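PDB 1RT8: fimbrin from Schizosaccharomyces pombe, which binds actin filaments, associates with actin structures that develop and maintain cell polarity, and plays roles in cytokinesis, mating and spore formation. Local coordinates for residues Met389-Met392 / Asn393-Thr397; Gly450-Ser453 / Glu454-Asp457; Gly464-Glu467 / Glu468-Ile471; Pro492-Val496 / Ala497-Arg501. All blocks are in the same frame, centred on the assembly; numbering follows the deposited sequence.

Interaction 1: residues Met389-Met392 / Asn393-Thr397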
loop_
_atom_site.group_PDB
_atom_site.type_symbol
_atom_site.label_atom_id
_atom_site.label_comp_id
_atom_site.label_asym_id
_atom_site.label_seq_id
_atom_site.Cartn_x
_atom_site.Cartn_y
_atom_site.Cartn_z
ATOM N N MET A 389 -14.189 -14.393 8.003
ATOM C CA MET A 389 -14.751 -13.049 7.909
ATOM C C MET A 389 -14.704 -12.574 6.455
ATOM O O MET A 389 -15.688 -12.051 5.928
ATOM C CB MET A 389 -13.974 -12.074 8.801
ATOM C CG MET A 389 -14.647 -10.724 8.962
ATOM S SD MET A 389 -13.646 -9.522 9.870
ATOM C CE MET A 389 -14.280 -9.707 11.532
ATOM N N MET A 390 -13.559 -12.754 5.803
ATOM C CA MET A 390 -13.427 -12.349 4.409
ATOM C C MET A 390 -14.366 -13.168 3.528
ATOM O O MET A 390 -15.033 -12.627 2.651
ATOM C CB MET A 390 -11.988 -12.546 3.912
ATOM C CG MET A 390 -11.834 -12.410 2.392
ATOM S SD MET A 390 -10.107 -12.500 1.796
ATOM C CE MET A 390 -9.529 -10.868 2.176
ATOM N N ARG A 391 -14.413 -14.473 3.766
ATOM C CA ARG A 391 -15.250 -15.360 2.971
ATOM C C ARG A 391 -16.744 -15.052 3.068
ATOM O O ARG A 391 -17.453 -15.053 2.053
ATOM C CB ARG A 391 -15.007 -16.816 3.370
ATOM C CG ARG A 391 -15.800 -17.818 2.551
ATOM C CD ARG A 391 -15.398 -17.765 1.078
ATOM N NE ARG A 391 -16.178 -18.697 0.264
ATOM C CZ ARG A 391 -17.425 -18.483 -0.158
ATOM N NH1 ARG A 391 -18.057 -17.362 0.151
ATOM N NH2 ARG A 391 -18.036 -19.397 -0.908
ATOM N N MET A 392 -17.227 -14.806 4.284
ATOM C CA MET A 392 -18.640 -14.501 4.470
ATOM C C MET A 392 -18.973 -13.181 3.801
ATOM O O MET A 392 -20.051 -13.028 3.230
ATOM C CB MET A 392 -18.996 -14.425 5.952
ATOM C CG MET A 392 -20.487 -14.251 6.202
ATOM S SD MET A 392 -21.449 -15.563 5.409
ATOM C CE MET A 392 -21.166 -16.935 6.527
ATOM N N ASN A 393 -18.043 -12.233 3.863
ATOM C CA ASN A 393 -18.247 -10.927 3.251
ATOM C C ASN A 393 -18.466 -11.089 1.747
ATOM O O ASN A 393 -19.311 -10.408 1.163
ATOM C CB ASN A 393 -17.036 -10.031 3.504
ATOM C CG ASN A 393 -17.257 -8.602 3.039
ATOM O OD1 ASN A 393 -16.360 -7.983 2.481
ATOM N ND2 ASN A 393 -18.448 -8.071 3.281
ATOM N N ILE A 394 -17.702 -11.986 1.121
ATOM C CA ILE A 394 -17.846 -12.241 -0.313
ATOM C C ILE A 394 -19.253 -12.772 -0.607
ATOM O O ILE A 394 -19.905 -12.333 -1.552
ATOM C CB ILE A 394 -16.806 -13.274 -0.817
ATOM C CG1 ILE A 394 -15.416 -12.640 -0.872
ATOM C CG2 ILE A 394 -17.195 -13.784 -2.199
ATOM C CD1 ILE A 394 -14.323 -13.629 -1.233
ATOM N N THR A 395 -19.717 -13.711 0.207
ATOM C CA THR A 395 -21.045 -14.287 0.029
ATOM C C THR A 395 -22.128 -13.219 0.140
ATOM O O THR A 395 -23.019 -13.133 -0.708
ATOM C CB THR A 395 -21.347 -15.364 1.102
ATOM O OG1 THR A 395 -20.422 -16.450 0.973
ATOM C CG2 THR A 395 -22.779 -15.893 0.954
ATOM N N LYS A 396 -22.042 -12.407 1.191
ATOM C CA LYS A 396 -23.033 -11.369 1.435
ATOM C C LYS A 396 -23.013 -10.228 0.436
ATOM O O LYS A 396 -24.065 -9.752 0.019
ATOM C CB LYS A 396 -22.877 -10.813 2.853
ATOM C CG LYS A 396 -23.063 -11.864 3.950
ATOM C CD LYS A 396 -24.426 -12.523 3.867
ATOM C CE LYS A 396 -24.602 -13.579 4.951
ATOM N NZ LYS A 396 -24.509 -12.997 6.322
ATOM N N THR A 397 -21.826 -9.775 0.055
ATOM C CA THR A 397 -21.737 -8.684 -0.903
ATOM C C THR A 397 -22.231 -9.142 -2.275
ATOM O O THR A 397 -22.801 -8.350 -3.023
ATOM C CB THR A 397 -20.293 -8.156 -1.049
ATOM O OG1 THR A 397 -19.467 -9.173 -1.624
ATOM C CG2 THR A 397 -19.732 -7.744 0.300
HETATM O O HOH W 1 -14.427 -10.020 1.289
#

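Interaction 2: residues Gly450-Ser453 / Glu454-Asp457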
loop_
_atom_site.group_PDB
_atom_site.type_symbol
_atom_site.label_atom_id
_atom_site.label_comp_id
_atom_site.label_asym_id
_atom_site.label_seq_id
_atom_site.Cartn_x
_atom_site.Cartn_y
_atom_site.Cartn_z
ATOM N N GLY A 450 -13.956 -13.698 -20.518
ATOM C CA GLY A 450 -15.378 -13.982 -20.547
ATOM C C GLY A 450 -16.197 -12.794 -20.064
ATOM O O GLY A 450 -17.327 -12.584 -20.513
ATOM N N ILE A 451 -15.635 -12.014 -19.146
ATOM C CA ILE A 451 -16.327 -10.852 -18.589
ATOM C C ILE A 451 -16.341 -9.697 -19.578
ATOM O O ILE A 451 -17.360 -9.033 -19.761
ATOM C CB ILE A 451 -15.655 -10.393 -17.283
ATOM C CG1 ILE A 451 -15.767 -11.500 -16.234
ATOM C CG2 ILE A 451 -16.315 -9.125 -16.744
ATOM C CD1 ILE A 451 -15.072 -11.162 -14.935
ATOM N N LYS A 452 -15.195 -9.470 -20.211
ATOM C CA LYS A 452 -15.038 -8.407 -21.192
ATOM C C LYS A 452 -13.972 -8.882 -22.183
ATOM O O LYS A 452 -12.774 -8.722 -21.944
ATOM C CB LYS A 452 -14.583 -7.125 -20.493
ATOM C CG LYS A 452 -14.408 -5.936 -21.421
ATOM C CD LYS A 452 -15.740 -5.419 -21.947
ATOM C CE LYS A 452 -15.519 -4.196 -22.836
ATOM N NZ LYS A 452 -16.779 -3.573 -23.314
ATOM N N SER A 453 -14.411 -9.463 -23.295
ATOM C CA SER A 453 -13.479 -9.993 -24.283
ATOM C C SER A 453 -12.495 -8.961 -24.815
ATOM O O SER A 453 -11.335 -9.279 -25.032
ATOM C CB SER A 453 -14.242 -10.621 -25.451
ATOM O OG SER A 453 -15.061 -9.655 -26.083
ATOM N N GLU A 454 -12.950 -7.728 -25.004
ATOM C CA GLU A 454 -12.084 -6.678 -25.532
ATOM C C GLU A 454 -10.851 -6.401 -24.673
ATOM O O GLU A 454 -9.826 -5.962 -25.182
ATOM C CB GLU A 454 -12.866 -5.370 -25.710
ATOM C CG GLU A 454 -14.018 -5.425 -26.713
ATOM C CD GLU A 454 -15.180 -6.295 -26.248
ATOM O OE1 GLU A 454 -15.432 -6.368 -25.023
ATOM O OE2 GLU A 454 -15.859 -6.892 -27.111
ATOM N N TYR A 455 -10.944 -6.668 -23.375
ATOM C CA TYR A 455 -9.826 -6.404 -22.483
ATOM C C TYR A 455 -8.711 -7.431 -22.518
ATOM O O TYR A 455 -7.617 -7.162 -22.033
ATOM C CB TYR A 455 -10.324 -6.272 -21.044
ATOM C CG TYR A 455 -10.998 -4.957 -20.739
ATOM C CD1 TYR A 455 -11.245 -4.026 -21.744
ATOM C CD2 TYR A 455 -11.368 -4.635 -19.434
ATOM C CE1 TYR A 455 -11.840 -2.806 -21.458
ATOM C CE2 TYR A 455 -11.961 -3.423 -19.139
ATOM C CZ TYR A 455 -12.196 -2.508 -20.150
ATOM O OH TYR A 455 -12.786 -1.298 -19.849
ATOM N N VAL A 456 -8.982 -8.603 -23.077
ATOM C CA VAL A 456 -7.975 -9.646 -23.116
ATOM C C VAL A 456 -7.508 -9.949 -24.537
ATOM O O VAL A 456 -8.207 -10.597 -25.319
ATOM C CB VAL A 456 -8.507 -10.930 -22.456
ATOM C CG1 VAL A 456 -7.436 -12.015 -22.493
ATOM C CG2 VAL A 456 -8.932 -10.628 -20.991
ATOM N N ASP A 457 -6.316 -9.456 -24.857
ATOM C CA ASP A 457 -5.703 -9.655 -26.168
ATOM C C ASP A 457 -4.772 -10.839 -25.990
ATOM O O ASP A 457 -3.727 -10.714 -25.356
ATOM C CB ASP A 457 -4.887 -8.419 -26.557
ATOM C CG ASP A 457 -4.316 -8.510 -27.962
ATOM O OD1 ASP A 457 -3.792 -9.583 -28.325
ATOM O OD2 ASP A 457 -4.388 -7.501 -28.697
#

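Interaction 3: residues Gly464-Glu467 / Glu468-Ile471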
loop_
_atom_site.group_PDB
_atom_site.type_symbol
_atom_site.label_atom_id
_atom_site.label_comp_id
_atom_site.label_asym_id
_atom_site.label_seq_id
_atom_site.Cartn_x
_atom_site.Cartn_y
_atom_site.Cartn_z
ATOM N N GLY A 464 2.473 -19.394 -20.046
ATOM C CA GLY A 464 2.876 -19.566 -18.661
ATOM C C GLY A 464 3.633 -20.849 -18.382
ATOM O O GLY A 464 3.580 -21.374 -17.264
ATOM N N SER A 465 4.347 -21.347 -19.392
ATOM C CA SER A 465 5.122 -22.585 -19.265
ATOM C C SER A 465 6.277 -22.464 -18.281
ATOM O O SER A 465 6.820 -23.469 -17.822
ATOM C CB SER A 465 5.671 -23.008 -20.629
ATOM O OG SER A 465 6.516 -22.003 -21.148
ATOM N N THR A 466 6.670 -21.236 -17.976
ATOM C CA THR A 466 7.748 -20.999 -17.024
ATOM C C THR A 466 7.159 -20.146 -15.915
ATOM O O THR A 466 6.081 -19.566 -16.082
ATOM C CB THR A 466 8.915 -20.224 -17.657
ATOM O OG1 THR A 466 8.504 -18.875 -17.920
ATOM C CG2 THR A 466 9.350 -20.888 -18.966
ATOM N N GLU A 467 7.855 -20.064 -14.787
ATOM C CA GLU A 467 7.366 -19.260 -13.674
ATOM C C GLU A 467 7.287 -17.787 -14.075
ATOM O O GLU A 467 6.323 -17.094 -13.747
ATOM C CB GLU A 467 8.281 -19.424 -12.463
ATOM C CG GLU A 467 7.877 -18.591 -11.270
ATOM C CD GLU A 467 8.716 -18.895 -10.047
ATOM O OE1 GLU A 467 9.950 -18.710 -10.116
ATOM O OE2 GLU A 467 8.142 -19.325 -9.019
ATOM N N GLU A 468 8.297 -17.312 -14.799
ATOM C CA GLU A 468 8.320 -15.919 -15.226
ATOM C C GLU A 468 7.158 -15.592 -16.143
ATOM O O GLU A 468 6.537 -14.539 -16.015
ATOM C CB GLU A 468 9.636 -15.584 -15.936
ATOM C CG GLU A 468 9.721 -14.132 -16.401
ATOM C CD GLU A 468 9.395 -13.140 -15.284
ATOM O OE1 GLU A 468 10.077 -13.174 -14.234
ATOM O OE2 GLU A 468 8.458 -12.326 -15.454
ATOM N N LEU A 469 6.861 -16.489 -17.074
ATOM C CA LEU A 469 5.762 -16.254 -17.995
ATOM C C LEU A 469 4.420 -16.303 -17.254
ATOM O O LEU A 469 3.503 -15.545 -17.562
ATOM C CB LEU A 469 5.790 -17.290 -19.120
ATOM C CG LEU A 469 6.973 -17.182 -20.096
ATOM C CD1 LEU A 469 6.938 -18.349 -21.076
ATOM C CD2 LEU A 469 6.909 -15.849 -20.836
ATOM N N ALA A 470 4.310 -17.194 -16.275
ATOM C CA ALA A 470 3.078 -17.304 -15.504
ATOM C C ALA A 470 2.828 -16.004 -14.741
ATOM O O ALA A 470 1.726 -15.463 -14.779
ATOM C CB ALA A 470 3.159 -18.473 -14.540
ATOM N N ILE A 471 3.861 -15.496 -14.066
ATOM C CA ILE A 471 3.735 -14.253 -13.304
ATOM C C ILE A 471 3.300 -13.087 -14.190
ATOM O O ILE A 471 2.539 -12.224 -13.752
ATOM C CB ILE A 471 5.060 -13.888 -12.580
ATOM C CG1 ILE A 471 5.207 -14.713 -11.298
ATOM C CG2 ILE A 471 5.058 -12.415 -12.181
ATOM C CD1 ILE A 471 5.178 -16.196 -11.508
#

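Interaction 4: residues Pro492-Val496 / Ala497-Arg501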
loop_
_atom_site.group_PDB
_atom_site.type_symbol
_atom_site.label_atom_id
_atom_site.label_comp_id
_atom_site.label_asym_id
_atom_site.label_seq_id
_atom_site.Cartn_x
_atom_site.Cartn_y
_atom_site.Cartn_z
ATOM N N PRO A 492 0.576 -11.308 -8.131
ATOM C CA PRO A 492 0.639 -12.341 -9.165
ATOM C C PRO A 492 1.078 -13.706 -8.626
ATOM O O PRO A 492 0.520 -14.752 -8.983
ATOM C CB PRO A 492 1.640 -11.764 -10.158
ATOM C CG PRO A 492 1.389 -10.277 -10.055
ATOM C CD PRO A 492 1.266 -10.078 -8.561
ATOM N N GLU A 493 2.076 -13.686 -7.754
ATOM C CA GLU A 493 2.620 -14.906 -7.191
ATOM C C GLU A 493 1.593 -15.758 -6.450
ATOM O O GLU A 493 1.750 -16.971 -6.345
ATOM C CB GLU A 493 3.791 -14.572 -6.262
ATOM C CG GLU A 493 3.377 -13.943 -4.952
ATOM C CD GLU A 493 4.542 -13.790 -4.001
ATOM O OE1 GLU A 493 5.227 -12.748 -4.053
ATOM O OE2 GLU A 493 4.781 -14.721 -3.209
ATOM N N ASP A 494 0.540 -15.140 -5.934
ATOM C CA ASP A 494 -0.471 -15.912 -5.221
ATOM C C ASP A 494 -1.257 -16.810 -6.180
ATOM O O ASP A 494 -1.697 -17.907 -5.810
ATOM C CB ASP A 494 -1.395 -14.971 -4.452
ATOM C CG ASP A 494 -0.649 -14.174 -3.398
ATOM O OD1 ASP A 494 0.164 -14.781 -2.664
ATOM O OD2 ASP A 494 -0.875 -12.948 -3.293
ATOM N N ILE A 495 -1.429 -16.347 -7.416
ATOM C CA ILE A 495 -2.119 -17.137 -8.430
ATOM C C ILE A 495 -1.158 -18.208 -8.983
ATOM O O ILE A 495 -1.519 -19.384 -9.086
ATOM C CB ILE A 495 -2.616 -16.230 -9.586
ATOM C CG1 ILE A 495 -3.806 -15.387 -9.103
ATOM C CG2 ILE A 495 -2.992 -17.070 -10.800
ATOM C CD1 ILE A 495 -4.237 -14.332 -10.104
ATOM N N VAL A 496 0.066 -17.804 -9.318
ATOM C CA VAL A 496 1.062 -18.743 -9.854
ATOM C C VAL A 496 1.311 -19.917 -8.891
ATOM O O VAL A 496 1.467 -21.067 -9.324
ATOM C CB VAL A 496 2.401 -18.020 -10.165
ATOM C CG1 VAL A 496 3.481 -19.035 -10.576
ATOM C CG2 VAL A 496 2.184 -17.009 -11.276
ATOM N N ALA A 497 1.322 -19.629 -7.591
ATOM C CA ALA A 497 1.531 -20.649 -6.573
ATOM C C ALA A 497 0.211 -21.353 -6.201
ATOM O O ALA A 497 0.190 -22.269 -5.379
ATOM C CB ALA A 497 2.158 -20.008 -5.328
ATOM N N VAL A 498 -0.883 -20.905 -6.803
ATOM C CA VAL A 498 -2.208 -21.465 -6.559
ATOM C C VAL A 498 -2.582 -21.576 -5.081
ATOM O O VAL A 498 -2.918 -22.654 -4.594
ATOM C CB VAL A 498 -2.355 -22.863 -7.207
ATOM C CG1 VAL A 498 -3.821 -23.276 -7.214
ATOM C CG2 VAL A 498 -1.807 -22.838 -8.624
ATOM N N ARG A 499 -2.506 -20.460 -4.366
ATOM C CA ARG A 499 -2.867 -20.432 -2.955
ATOM C C ARG A 499 -4.390 -20.306 -2.995
ATOM O O ARG A 499 -4.925 -19.231 -3.232
ATOM C CB ARG A 499 -2.176 -19.241 -2.292
ATOM C CG ARG A 499 -0.647 -19.416 -2.348
ATOM C CD ARG A 499 0.184 -18.190 -1.946
ATOM N NE ARG A 499 1.595 -18.568 -1.832
ATOM C CZ ARG A 499 2.608 -17.890 -2.359
ATOM N NH1 ARG A 499 2.384 -16.774 -3.048
ATOM N NH2 ARG A 499 3.851 -18.343 -2.214
ATOM N N PRO A 500 -5.099 -21.428 -2.782
ATOM C CA PRO A 500 -6.563 -21.547 -2.797
ATOM C C PRO A 500 -7.422 -20.414 -2.258
ATOM O O PRO A 500 -8.310 -19.942 -2.959
ATOM C CB PRO A 500 -6.816 -22.883 -2.089
ATOM C CG PRO A 500 -5.584 -23.082 -1.263
ATOM C CD PRO A 500 -4.499 -22.633 -2.187
ATOM N N ARG A 501 -7.189 -19.982 -1.026
ATOM C CA ARG A 501 -7.989 -18.894 -0.473
ATOM C C ARG A 501 -7.756 -17.585 -1.214
ATOM O O ARG A 501 -8.673 -16.772 -1.367
ATOM C CB ARG A 501 -7.669 -18.680 1.003
ATOM C CG ARG A 501 -8.008 -19.855 1.881
ATOM C CD ARG A 501 -7.555 -19.567 3.282
ATOM N NE ARG A 501 -8.026 -20.576 4.209
ATOM C CZ ARG A 501 -7.604 -20.684 5.462
ATOM N NH1 ARG A 501 -6.691 -19.845 5.929
ATOM N NH2 ARG A 501 -8.108 -21.625 6.248
#

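Interaction 1: residues Met389-Met392 / Asn393-Thr397
R391 reaches T395, one helical turn on, because its CG stands opposite the backbone N (chi1 -178°) and the chain then bends at chi2 (63°). M392 leaves the helix with the same first torsion but bends at both chi2 and chi3, which lays its sulfur against K396. The R391 guanidinium meets T395 at its edge, near its own plane. NH1 gives OG1 of T395 a short but weak hydrogen bond of 2.7 Å, poorly aligned at 123°. The stronger polar partners of R391 lie across the fold: its NH2 bonds the carbonyl O of L408 and forms a salt bridge with D410. One residue further on, SD of M392 packs against CE of K396 at 3.8 Å, and the two side chains slant across each other. Beneath them run the main-chain bonds of helix 379-397. K396 N to M392 O is nearly straight, at 2.9 Å. I394 N reaches M390 O at 3.1 Å. A water also donates to M390 O, at 3.0 Å, and to OD1 of N393, so this carbonyl has a second donor besides the helix bond. M389 and M390 turn to the buried side, onto W293 of helix 282-296. The chemistry is therefore divided: the M389 and M390 side chains are buried, while R391 uses its charge to tie the end of helix 379-397 to the start of helix 410-421.

Interaction 2: residues Gly450-Ser453 / Glu454-Asp457
K452 lies over Y455, with its CG above one face of the tyrosine ring. This is a CH-pi contact, 3.7 Å from CG to the ring centroid and 15° off the ring normal. Farther out, the K452 chain bends at chi2 (70°) and turns its end to E454. NZ forms a salt bridge with OE1 of E454, rather long at 3.5 Å. The same oxygen sits 3.1 Å from CE of K452, alongside the aliphatic end of the lysine. Two backbone bonds hold the turn that brings these groups together. Y455 N donates to K452 O at 3.1 Å and V456 N to S453 O at 3.1 Å. Both donors stand above the carbonyl planes, in the short 3-10 turn that follows helix 442-451. In the next shell, Y455 OH bonds E87 of the first actin-binding region, K483 makes a cation-pi contact with the ring, and V456 packs on L448 and I480. An alanine in place of Y455 would probably leave the K452 methylenes without their aromatic platform and E87 without its hydroxyl partner. K452 thus meets its neighbours in two ways, its methylenes on the ring and its ammonium paired with a carboxylate at the surface.

Interaction 3: residues Gly464-Glu467 / Glu468-Ile471
T466 caps the start of helix 467-483 by a side-chain bond to L469. OG1 of T466 accepts from L469 N at 3.0 Å, with a fairly straight N-H...O angle of 161°. The hydroxyl sits between the backbone N and the carbonyl carbon of T466 (chi1 70°), from where it reaches the first turn. The L469 side chain slants across T466 and flanks the capping oxygen closely, its CG 3.2 Å from OG1. The main chain of T466 serves the same turn: its O accepts from A470 N at 3.0 Å.

The nonpolar contacts lie beside the cap. CB of L469 rests on CA of G464 at 3.7 Å. G464 has a positive phi and passes close to the helix: a side chain there would come tight against CA of A470. On another side of the helix the E467 and I471 side chains run alongside, pointing the same way. A470 packs on V496 of helix 492-496, and I471 on P492.

The other polar groups lie in the loop and on the exposed first turn. S465 OG bonds D463, and G464 N bonds OG1 of T462. The E467 and E468 carboxylates are well apart, at 6.9 Å between their OE1 atoms. Their negative charges would probably suit the positive end of the helix dipole, and OG1 of T466 accepts the L469 N-H, which at the start of a helix has no carbonyl of a preceding turn to bond.

Interaction 4: residues Pro492-Val496 / Ala497-Arg501
A Schellman motif ends helix 492-496, and a salt-bridge network of E493, D494 and R499 spans the turn into helix 500-511. V498 takes a positive phi (51°), and the chain bonds back into the last turn. R499 N donates to D494 O at 3.0 Å, almost straight at 175°. V498 N meets I495 O at 2.8 Å from above the carbonyl plane. The R499 side chain then runs back, extended from CG to NE, along the helix it has just left. Its NH1 is shared by two acids. It bonds OD1 of D494 at 3.0 Å and OE2 of E493 at 3.2 Å, the latter on its anti lone pair. The D494 carboxylate is turned 67° from the guanidinium plane. CB of A497 covers one guanidinium face, 3.7 Å above its centre. D494 has a stronger partner in R285 of helix 282-296, which its OD2 meets in a salt bridge. A leucine in place of R499 would probably leave E493 without its charge mate here and A497 without the flat group it covers. Two carboxylates against one NH1, with R285 on the other oxygen of D494, probably balance the charge where this turn meets helix 282-296.

How the interactions relate
Following the chain, the four contacts come in series; none nests or crosses. Each is a local contact between neighbouring residues: interaction 1 runs along a helix, the others form turns or a cap. Interaction 1 lies near the C-terminal end of helix 379-397. Interactions 2, 3 and 4 follow at the end of helix 442-451, the start of helix 467-483 and the turn between helices 492-496 and 500-511. Interactions 3 and 4 touch: A470 packs on CG2 of V496, and O of I471 lies against CB of P492. Helices 282-296 and 500-511 relate interactions 1 and 4: both meet side chains of interaction 1, and interaction 4 leads into the second. Interaction 2 stands apart, about 12 Å from interactions 3 and 4 at the nearest atoms.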